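Local coordinates for hypothetical protein PH0250 (Pyrococcus horikoshii, PDB 2EKD), which is of unknown function but is a KaiC-like protein of a Pyrococcus family in the P-loop NTPase clan, and may be related to nucleotide-binding proteins, at residues F[10-15]-F[177-182]; F[33-38]-F[150-155]; F[138-143]-F[169-174]. All coordinates share one frame; numbering follows the deposited sequence.

Overall arrangement
Interactions 1 and 2 fix a loop and a helix to one face of a central, mainly parallel sheet, and interaction 3 joins two helices on the other face. The centres of interactions 1 and 2 are about 10 Å apart, and Phe12 CE2 lies 3.7 Å from Phe152 CE1, so their hydrophobic groups form one continuous core. The centre of interaction 3 is about 15 Å from that of interaction 1 and 18 Å from that of interaction 2. It reaches the sheet through Val140 CG2, 3.7 Å from Tyr153 CE2, and through Glu172 CB, 3.4 Å from Ile178 CD1. The layout is an α/β/α sandwich, consistent with the P-loop NTPase clan.

Interaction 1: residues F[10-15]-F[177-182]; sequences KLFRVG and SILEIT
A buried aromatic cluster on one face of the central sheet includes Phe12, from the loop after helix 5-9, which meets Ser177 and Leu179 of strand 177-182. The closer approach is apolar: Phe12 CZ lies 3.7 Å from Leu179 CD1, and the methyl comes in obliquely to the ring. The two side chains reach for each other from opposite directions. The CD1 branch of Leu179 is extended, anti to CA (chi2 -177°), which carries this methyl out from the strand to the far end of the ring. Farther back, Ser177 OG sits near the ring plane at the edge, 4.2 Å from Phe12 CD1. That hydroxyl finds its polar partner in Glu16, whose carboxylate also accepts from the backbone N of Arg13, so one acidic group links loop and strand. Within the loop, Leu11 CB covers one face of the Phe12 ring, 3.8 Å above its centre. Phe12 also packs edge-to-face with Phe8 of helix 5-9 and with Phe152 of strand 149-156, and touches Val18 of strand 17-22, while Leu179 leans on Ile186 and Ile188 of the antiparallel neighbour strand 185-190.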
loop_
_atom_site.group_PDB
_atom_site.type_symbol
_atom_site.label_atom_id
_atom_site.label_comp_id
_atom_site.label_asym_id
_atom_site.label_seq_id
_atom_site.Cartn_x
_atom_site.Cartn_y
_atom_site.Cartn_z
ATOM N N LYS F 10 -31.779 -27.358 -0.297
ATOM C CA LYS F 10 -32.201 -27.705 1.057
ATOM C C LYS F 10 -31.195 -27.238 2.121
ATOM O O LYS F 10 -31.464 -27.253 3.319
ATOM C CB LYS F 10 -32.397 -29.223 1.125
ATOM C CG LYS F 10 -33.591 -29.696 0.292
ATOM C CD LYS F 10 -34.924 -29.149 0.809
ATOM C CE LYS F 10 -36.128 -29.896 0.219
ATOM N NZ LYS F 10 -36.160 -29.705 -1.229
ATOM N N LEU F 11 -29.981 -26.855 1.661
ATOM C CA LEU F 11 -29.006 -26.280 2.592
ATOM C C LEU F 11 -29.436 -24.882 3.040
ATOM O O LEU F 11 -28.959 -24.326 4.019
ATOM C CB LEU F 11 -27.656 -26.168 1.886
ATOM C CG LEU F 11 -27.081 -27.515 1.460
ATOM C CD1 LEU F 11 -25.760 -27.354 0.704
ATOM C CD2 LEU F 11 -26.793 -28.433 2.644
ATOM N N PHE F 12 -30.334 -24.284 2.229
ATOM C CA PHE F 12 -30.798 -22.937 2.522
ATOM C C PHE F 12 -32.309 -22.900 2.787
ATOM O O PHE F 12 -33.055 -23.791 2.403
ATOM C CB PHE F 12 -30.455 -22.050 1.323
ATOM C CG PHE F 12 -29.060 -22.338 0.843
ATOM C CD1 PHE F 12 -27.973 -21.836 1.551
ATOM C CD2 PHE F 12 -28.860 -23.089 -0.303
ATOM C CE1 PHE F 12 -26.683 -22.098 1.111
ATOM C CE2 PHE F 12 -27.564 -23.350 -0.736
ATOM C CZ PHE F 12 -26.471 -22.859 -0.031
ATOM N N ARG F 13 -32.765 -21.851 3.458
ATOM C CA ARG F 13 -34.190 -21.704 3.723
ATOM C C ARG F 13 -34.705 -20.413 3.095
ATOM O O ARG F 13 -33.941 -19.465 2.880
ATOM C CB ARG F 13 -34.461 -21.715 5.228
ATOM C CG ARG F 13 -33.839 -20.586 6.000
ATOM C CD ARG F 13 -34.027 -20.827 7.487
ATOM N NE ARG F 13 -35.428 -21.063 7.824
ATOM C CZ ARG F 13 -35.858 -21.408 9.034
ATOM N NH1 ARG F 13 -34.992 -21.558 10.028
ATOM N NH2 ARG F 13 -37.153 -21.607 9.250
ATOM N N VAL F 14 -35.998 -20.390 2.785
ATOM C CA VAL F 14 -36.604 -19.225 2.166
ATOM C C VAL F 14 -36.292 -17.949 2.921
ATOM O O VAL F 14 -36.262 -17.932 4.153
ATOM C CB VAL F 14 -38.138 -19.372 2.050
ATOM C CG1 VAL F 14 -38.471 -20.506 1.114
ATOM C CG2 VAL F 14 -38.748 -19.616 3.419
ATOM N N GLY F 15 -36.053 -16.881 2.165
ATOM C CA GLY F 15 -35.750 -15.598 2.767
ATOM C C GLY F 15 -34.260 -15.351 2.896
ATOM O O GLY F 15 -33.842 -14.228 3.189
ATOM N N SER F 177 -25.863 -16.465 4.373
ATOM C CA SER F 177 -24.954 -17.576 4.103
ATOM C C SER F 177 -23.908 -17.153 3.085
ATOM O O SER F 177 -24.172 -16.321 2.207
ATOM C CB SER F 177 -25.702 -18.803 3.561
ATOM O OG SER F 177 -26.257 -19.593 4.602
ATOM N N ILE F 178 -22.716 -17.719 3.212
ATOM C CA ILE F 178 -21.637 -17.411 2.285
ATOM C C ILE F 178 -21.016 -18.692 1.762
ATOM O O ILE F 178 -20.649 -19.573 2.538
ATOM C CB ILE F 178 -20.523 -16.574 2.947
ATOM C CG1 ILE F 178 -21.095 -15.235 3.431
ATOM C CG2 ILE F 178 -19.382 -16.362 1.952
ATOM C CD1 ILE F 178 -20.112 -14.389 4.234
ATOM N N LEU F 179 -20.924 -18.791 0.442
ATOM C CA LEU F 179 -20.314 -19.937 -0.207
ATOM C C LEU F 179 -19.096 -19.442 -0.964
ATOM O O LEU F 179 -19.124 -18.366 -1.567
ATOM C CB LEU F 179 -21.276 -20.592 -1.204
ATOM C CG LEU F 179 -22.561 -21.219 -0.653
ATOM C CD1 LEU F 179 -23.329 -21.878 -1.790
ATOM C CD2 LEU F 179 -22.220 -22.243 0.427
ATOM N N GLU F 180 -18.018 -20.212 -0.922
ATOM C CA GLU F 180 -16.829 -19.821 -1.653
ATOM C C GLU F 180 -16.409 -20.974 -2.555
ATOM O O GLU F 180 -16.136 -22.082 -2.083
ATOM C CB GLU F 180 -15.683 -19.447 -0.707
ATOM C CG GLU F 180 -14.731 -18.441 -1.345
ATOM C CD GLU F 180 -13.495 -18.143 -0.513
ATOM O OE1 GLU F 180 -13.620 -17.980 0.725
ATOM O OE2 GLU F 180 -12.395 -18.055 -1.108
ATOM N N ILE F 181 -16.379 -20.713 -3.856
ATOM C CA ILE F 181 -15.989 -21.730 -4.811
ATOM C C ILE F 181 -14.476 -21.882 -4.887
ATOM O O ILE F 181 -13.757 -20.902 -5.083
ATOM C CB ILE F 181 -16.498 -21.404 -6.230
ATOM C CG1 ILE F 181 -18.025 -21.295 -6.230
ATOM C CG2 ILE F 181 -16.037 -22.490 -7.196
ATOM C CD1 ILE F 181 -18.620 -20.981 -7.591
ATOM N N THR F 182 -13.998 -23.114 -4.718
ATOM C CA THR F 182 -12.565 -23.406 -4.807
ATOM C C THR F 182 -12.412 -24.642 -5.676
ATOM O O THR F 182 -13.403 -25.264 -6.043
ATOM C CB THR F 182 -11.927 -23.706 -3.431
ATOM O OG1 THR F 182 -12.443 -24.943 -2.921
ATOM C CG2 THR F 182 -12.220 -22.582 -2.449
#

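Interaction 2: residues F[33-38]-F[150-155]; sequences YYIVNN and IAFYFV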
loop_
_atom_site.group_PDB
_atom_site.type_symbol
_atom_site.label_atom_id
_atom_site.label_comp_id
_atom_site.label_asym_id
_atom_site.label_seq_id
_atom_site.Cartn_x
_atom_site.Cartn_y
_atom_site.Cartn_z
ATOM N N TYR F 33 -25.324 -22.892 -14.033
ATOM C CA TYR F 33 -26.031 -23.824 -14.897
ATOM C C TYR F 33 -26.689 -24.891 -14.033
ATOM O O TYR F 33 -27.834 -25.261 -14.256
ATOM C CB TYR F 33 -25.068 -24.502 -15.874
ATOM C CG TYR F 33 -25.780 -25.369 -16.887
ATOM C CD1 TYR F 33 -26.443 -24.798 -17.972
ATOM C CD2 TYR F 33 -25.832 -26.757 -16.736
ATOM C CE1 TYR F 33 -27.141 -25.577 -18.882
ATOM C CE2 TYR F 33 -26.536 -27.553 -17.645
ATOM C CZ TYR F 33 -27.187 -26.954 -18.715
ATOM O OH TYR F 33 -27.887 -27.722 -19.619
ATOM N N TYR F 34 -25.942 -25.381 -13.052
ATOM C CA TYR F 34 -26.426 -26.405 -12.138
ATOM C C TYR F 34 -27.685 -25.945 -11.406
ATOM O O TYR F 34 -28.649 -26.704 -11.260
ATOM C CB TYR F 34 -25.319 -26.754 -11.142
ATOM C CG TYR F 34 -25.744 -27.638 -9.994
ATOM C CD1 TYR F 34 -25.662 -29.033 -10.091
ATOM C CD2 TYR F 34 -26.201 -27.083 -8.797
ATOM C CE1 TYR F 34 -26.018 -29.854 -9.020
ATOM C CE2 TYR F 34 -26.559 -27.896 -7.717
ATOM C CZ TYR F 34 -26.464 -29.277 -7.834
ATOM O OH TYR F 34 -26.788 -30.075 -6.762
ATOM N N ILE F 35 -27.683 -24.695 -10.962
ATOM C CA ILE F 35 -28.831 -24.143 -10.253
ATOM C C ILE F 35 -30.059 -23.949 -11.158
ATOM O O ILE F 35 -31.190 -24.191 -10.733
ATOM C CB ILE F 35 -28.460 -22.794 -9.580
ATOM C CG1 ILE F 35 -27.534 -23.052 -8.384
ATOM C CG2 ILE F 35 -29.722 -22.053 -9.136
ATOM C CD1 ILE F 35 -27.080 -21.780 -7.655
ATOM N N VAL F 36 -29.843 -23.522 -12.401
ATOM C CA VAL F 36 -30.958 -23.283 -13.324
ATOM C C VAL F 36 -31.514 -24.591 -13.926
ATOM O O VAL F 36 -32.708 -24.869 -13.877
ATOM C CB VAL F 36 -30.508 -22.365 -14.473
ATOM C CG1 VAL F 36 -31.625 -22.253 -15.507
ATOM C CG2 VAL F 36 -30.206 -20.977 -13.940
ATOM N N ASN F 37 -30.601 -25.366 -14.578
ATOM C CA ASN F 37 -31.020 -26.637 -15.177
ATOM C C ASN F 37 -31.793 -27.473 -14.150
ATOM O O ASN F 37 -32.939 -27.878 -14.356
ATOM C CB ASN F 37 -29.747 -27.385 -15.600
ATOM C CG ASN F 37 -30.061 -28.512 -16.570
ATOM O OD1 ASN F 37 -29.314 -29.492 -16.689
ATOM N ND2 ASN F 37 -31.163 -28.338 -17.328
ATOM N N ASN F 38 -31.081 -27.767 -13.030
ATOM C CA ASN F 38 -31.615 -28.451 -11.865
ATOM C C ASN F 38 -32.541 -27.533 -11.074
ATOM O O ASN F 38 -32.108 -26.662 -10.331
ATOM C CB ASN F 38 -30.442 -28.889 -10.988
ATOM C CG ASN F 38 -29.594 -29.879 -11.744
ATOM O OD1 ASN F 38 -29.654 -31.086 -11.526
ATOM N ND2 ASN F 38 -28.779 -29.340 -12.667
ATOM N N ILE F 150 -35.048 -17.241 -2.488
ATOM C CA ILE F 150 -33.745 -17.549 -1.910
ATOM C C ILE F 150 -32.837 -16.942 -2.970
ATOM O O ILE F 150 -32.805 -17.423 -4.105
ATOM C CB ILE F 150 -33.442 -19.066 -1.835
ATOM C CG1 ILE F 150 -34.401 -19.764 -0.866
ATOM C CG2 ILE F 150 -32.003 -19.277 -1.342
ATOM C CD1 ILE F 150 -33.976 -21.186 -0.530
ATOM N N ALA F 151 -32.130 -15.872 -2.613
ATOM C CA ALA F 151 -31.243 -15.193 -3.550
ATOM C C ALA F 151 -29.799 -15.694 -3.468
ATOM O O ALA F 151 -29.267 -15.937 -2.380
ATOM C CB ALA F 151 -31.285 -13.689 -3.304
ATOM N N PHE F 152 -29.177 -15.854 -4.630
ATOM C CA PHE F 152 -27.791 -16.294 -4.714
ATOM C C PHE F 152 -27.021 -15.206 -5.457
ATOM O O PHE F 152 -27.125 -15.103 -6.677
ATOM C CB PHE F 152 -27.685 -17.611 -5.496
ATOM C CG PHE F 152 -28.228 -18.811 -4.763
ATOM C CD1 PHE F 152 -27.445 -19.494 -3.835
ATOM C CD2 PHE F 152 -29.522 -19.257 -4.998
ATOM C CE1 PHE F 152 -27.945 -20.604 -3.153
ATOM C CE2 PHE F 152 -30.032 -20.364 -4.318
ATOM C CZ PHE F 152 -29.241 -21.039 -3.394
ATOM N N TYR F 153 -26.271 -14.386 -4.728
ATOM C CA TYR F 153 -25.487 -13.327 -5.360
ATOM C C TYR F 153 -24.111 -13.840 -5.763
ATOM O O TYR F 153 -23.255 -14.069 -4.907
ATOM C CB TYR F 153 -25.305 -12.138 -4.419
ATOM C CG TYR F 153 -26.526 -11.265 -4.224
ATOM C CD1 TYR F 153 -27.602 -11.686 -3.436
ATOM C CD2 TYR F 153 -26.586 -9.998 -4.798
ATOM C CE1 TYR F 153 -28.700 -10.857 -3.223
ATOM C CE2 TYR F 153 -27.676 -9.163 -4.595
ATOM C CZ TYR F 153 -28.728 -9.593 -3.808
ATOM O OH TYR F 153 -29.797 -8.750 -3.617
ATOM N N PHE F 154 -23.913 -14.038 -7.066
ATOM C CA PHE F 154 -22.631 -14.501 -7.593
ATOM C C PHE F 154 -21.724 -13.283 -7.708
ATOM O O PHE F 154 -21.977 -12.398 -8.526
ATOM C CB PHE F 154 -22.797 -15.110 -8.985
ATOM C CG PHE F 154 -23.328 -16.515 -8.986
ATOM C CD1 PHE F 154 -24.623 -16.790 -8.557
ATOM C CD2 PHE F 154 -22.542 -17.560 -9.459
ATOM C CE1 PHE F 154 -25.130 -18.089 -8.600
ATOM C CE2 PHE F 154 -23.038 -18.863 -9.509
ATOM C CZ PHE F 154 -24.338 -19.126 -9.077
ATOM N N VAL F 155 -20.677 -13.226 -6.895
ATOM C CA VAL F 155 -19.767 -12.090 -6.951
ATOM C C VAL F 155 -18.317 -12.521 -7.116
ATOM O O VAL F 155 -17.878 -13.505 -6.519
ATOM C CB VAL F 155 -19.858 -11.216 -5.676
ATOM C CG1 VAL F 155 -21.312 -10.794 -5.422
ATOM C CG2 VAL F 155 -19.297 -11.978 -4.481
#
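Asn37 N donates to Tyr33 O at 2.8 Å, a sound helical bond that spans Ile35, the residue through which helix 29-37 meets Phe152 and Phe154 of strand 149-156. The contact itself is wholly apolar and rests on a single methyl, Ile35 CD1, which meets two aromatic rings that present themselves differently. Over Phe152 the methyl stands above the centre of one face, about 4.3 Å from the ring plane. At Phe154 it lies instead near the ring plane, at the edge, 4.1 Å from CZ. Ile35 CD1 is anti to CA (chi2 179°), so the longer branch runs straight out from the helix and bridges a gap in which the closest CA atoms, those of Ile35 and Phe152, are still 9.7 Å apart. Phe154 reaches back from the strand to meet it. The carbonyl O of Phe152 lies in the plane of the Phe154 ring, at its edge. The helix is also tied to other parts of the chain, through hydrogen bonds from the hydroxyls of Tyr33 and Tyr34 to Asp65 O and Met3 O.

Ile115 of strand 114-119 touches both Ile35 and Phe152, and Phe8 and Phe9 of helix 5-9 also pack against Ile35. Helix 29-37 leads from strand 17-22 to strand 44-48, two parallel strands separated in the sheet by 149-156 and 114-119, so it passes over the strands it skips. This is a beta-alpha-beta crossover, and a helix directly after the first strand of a parallel sheet is consistent with the core of P-loop NTPases.

Interaction 3: residues F[138-143]-F[169-174]; sequences KMVSNY and DLLEEV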
loop_
_atom_site.group_PDB
_atom_site.type_symbol
_atom_site.label_atom_id
_atom_site.label_comp_id
_atom_site.label_asym_id
_atom_site.label_seq_id
_atom_site.Cartn_x
_atom_site.Cartn_y
_atom_site.Cartn_z
ATOM N N LYS F 138 -26.741 -1.739 0.888
ATOM C CA LYS F 138 -28.069 -1.546 1.481
ATOM C C LYS F 138 -29.098 -2.230 0.595
ATOM O O LYS F 138 -30.068 -2.806 1.075
ATOM C CB LYS F 138 -28.426 -0.052 1.595
ATOM C CG LYS F 138 -27.478 0.772 2.446
ATOM C CD LYS F 138 -28.131 2.072 2.917
ATOM C CE LYS F 138 -28.616 2.930 1.760
ATOM N NZ LYS F 138 -29.446 4.074 2.240
HETATM N N MSE F 139 -28.870 -2.154 -0.707
HETATM C CA MSE F 139 -29.753 -2.770 -1.681
HETATM C C MSE F 139 -29.818 -4.272 -1.414
HETATM O O MSE F 139 -30.867 -4.894 -1.563
HETATM C CB MSE F 139 -29.235 -2.472 -3.098
HETATM C CG MSE F 139 -29.853 -3.303 -4.211
HETATM SE SE MSE F 139 -29.537 -2.619 -5.874
HETATM C CE MSE F 139 -27.829 -2.118 -5.761
ATOM N N VAL F 140 -28.699 -4.857 -1.004
ATOM C CA VAL F 140 -28.682 -6.284 -0.714
ATOM C C VAL F 140 -29.337 -6.586 0.637
ATOM O O VAL F 140 -30.117 -7.521 0.752
ATOM C CB VAL F 140 -27.241 -6.853 -0.705
ATOM C CG1 VAL F 140 -27.269 -8.327 -0.297
ATOM C CG2 VAL F 140 -26.605 -6.697 -2.090
ATOM N N SER F 141 -29.039 -5.791 1.658
ATOM C CA SER F 141 -29.619 -6.059 2.966
ATOM C C SER F 141 -31.116 -5.771 3.066
ATOM O O SER F 141 -31.787 -6.331 3.919
ATOM C CB SER F 141 -28.869 -5.289 4.053
ATOM O OG SER F 141 -28.969 -3.897 3.855
ATOM N N ASN F 142 -31.644 -4.913 2.198
ATOM C CA ASN F 142 -33.072 -4.593 2.245
ATOM C C ASN F 142 -33.986 -5.760 1.872
ATOM O O ASN F 142 -35.156 -5.772 2.242
ATOM C CB ASN F 142 -33.405 -3.397 1.337
ATOM C CG ASN F 142 -32.931 -2.067 1.910
ATOM O OD1 ASN F 142 -32.934 -1.861 3.125
ATOM N ND2 ASN F 142 -32.541 -1.149 1.031
ATOM N N TYR F 143 -33.460 -6.743 1.147
ATOM C CA TYR F 143 -34.276 -7.876 0.736
ATOM C C TYR F 143 -33.994 -9.149 1.515
ATOM O O TYR F 143 -34.609 -10.185 1.257
ATOM C CB TYR F 143 -34.106 -8.120 -0.762
ATOM C CG TYR F 143 -34.580 -6.945 -1.577
ATOM C CD1 TYR F 143 -35.938 -6.614 -1.639
ATOM C CD2 TYR F 143 -33.668 -6.111 -2.221
ATOM C CE1 TYR F 143 -36.371 -5.474 -2.320
ATOM C CE2 TYR F 143 -34.085 -4.977 -2.899
ATOM C CZ TYR F 143 -35.432 -4.662 -2.945
ATOM O OH TYR F 143 -35.827 -3.533 -3.615
ATOM N N ASP F 169 -16.373 -6.859 3.383
ATOM C CA ASP F 169 -16.709 -7.243 4.750
ATOM C C ASP F 169 -18.142 -6.852 5.111
ATOM O O ASP F 169 -18.825 -7.572 5.832
ATOM C CB ASP F 169 -15.735 -6.594 5.739
ATOM C CG ASP F 169 -14.402 -7.318 5.803
ATOM O OD1 ASP F 169 -14.368 -8.455 6.335
ATOM O OD2 ASP F 169 -13.394 -6.752 5.318
ATOM N N LEU F 170 -18.586 -5.698 4.625
ATOM C CA LEU F 170 -19.940 -5.245 4.894
ATOM C C LEU F 170 -20.930 -6.183 4.208
ATOM O O LEU F 170 -21.958 -6.535 4.778
ATOM C CB LEU F 170 -20.154 -3.824 4.370
ATOM C CG LEU F 170 -20.036 -2.616 5.296
ATOM C CD1 LEU F 170 -20.789 -1.467 4.634
ATOM C CD2 LEU F 170 -20.639 -2.898 6.669
ATOM N N LEU F 171 -20.606 -6.571 2.977
ATOM C CA LEU F 171 -21.448 -7.463 2.186
ATOM C C LEU F 171 -21.586 -8.833 2.848
ATOM O O LEU F 171 -22.688 -9.386 2.927
ATOM C CB LEU F 171 -20.851 -7.655 0.789
ATOM C CG LEU F 171 -21.718 -7.427 -0.448
ATOM C CD1 LEU F 171 -20.962 -7.944 -1.662
ATOM C CD2 LEU F 171 -23.061 -8.134 -0.315
ATOM N N GLU F 172 -20.463 -9.388 3.298
ATOM C CA GLU F 172 -20.474 -10.696 3.941
ATOM C C GLU F 172 -21.264 -10.635 5.243
ATOM O O GLU F 172 -21.835 -11.634 5.679
ATOM C CB GLU F 172 -19.042 -11.179 4.212
ATOM C CG GLU F 172 -18.176 -11.292 2.950
ATOM C CD GLU F 172 -16.885 -12.069 3.177
ATOM O OE1 GLU F 172 -16.230 -11.872 4.221
ATOM O OE2 GLU F 172 -16.512 -12.872 2.298
ATOM N N GLU F 173 -21.315 -9.451 5.843
ATOM C CA GLU F 173 -22.039 -9.260 7.093
ATOM C C GLU F 173 -23.565 -9.318 6.933
ATOM O O GLU F 173 -24.250 -9.974 7.716
ATOM C CB GLU F 173 -21.660 -7.911 7.720
ATOM C CG GLU F 173 -22.257 -7.692 9.108
ATOM C CD GLU F 173 -21.973 -6.306 9.688
ATOM O OE1 GLU F 173 -20.843 -5.786 9.528
ATOM O OE2 GLU F 173 -22.885 -5.742 10.330
ATOM N N VAL F 174 -24.093 -8.635 5.919
ATOM C CA VAL F 174 -25.534 -8.580 5.710
ATOM C C VAL F 174 -26.202 -9.827 5.158
ATOM O O VAL F 174 -27.415 -9.992 5.312
ATOM C CB VAL F 174 -25.921 -7.383 4.814
ATOM C CG1 VAL F 174 -25.403 -6.087 5.434
ATOM C CG2 VAL F 174 -25.368 -7.577 3.414
#
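Two helices on the same face of the sheet meet here in a close, buried helix-helix contact: Val140 and Ser141 of helix 130-141 pack against Leu171 and Val174 of helix 165-174. The backbones come near each other at Ser141 and Val174, whose CA atoms are 5.5 Å apart. There the serine meets its partner through carbon, with Ser141 CB 3.7 Å from Val174 CB and 3.8 Å from Val174 CG1. The short serine, with no carbon beyond CB, helps the helices come this close. The other methyl of Val174 turns to Val140, its CG2 lying 4.2 Å from Val140 CG1, so the two branches of the valine serve different residues of the facing helix. Val140 CG1 also lies 4.2 Å from Leu171 CD2, which makes that methyl common to both residues of helix 165-174. Leu171 reaches it with a first torsion well away from the staggered positions (chi1 -128°).

Each helix belongs to a connection between parallel strands of the alpha/beta fold: helix 130-141 precedes strand 149-156, and helix 165-174 follows that strand and leads into strand 177-182. Val140 rests on Tyr153 of the strand between them in the chain, and Leu121 of helix 121-127 touches both Val140 and Leu171. Helix 165-174 also faces a second copy of the protein: Asp169 forms a salt bridge with Lys162 of that subunit, and Glu173 is hydrogen-bonded to Tyr22 and Asn156 of the same neighbouring subunit. Back in its own chain, Glu172 pairs with Lys189 of strand 185-190.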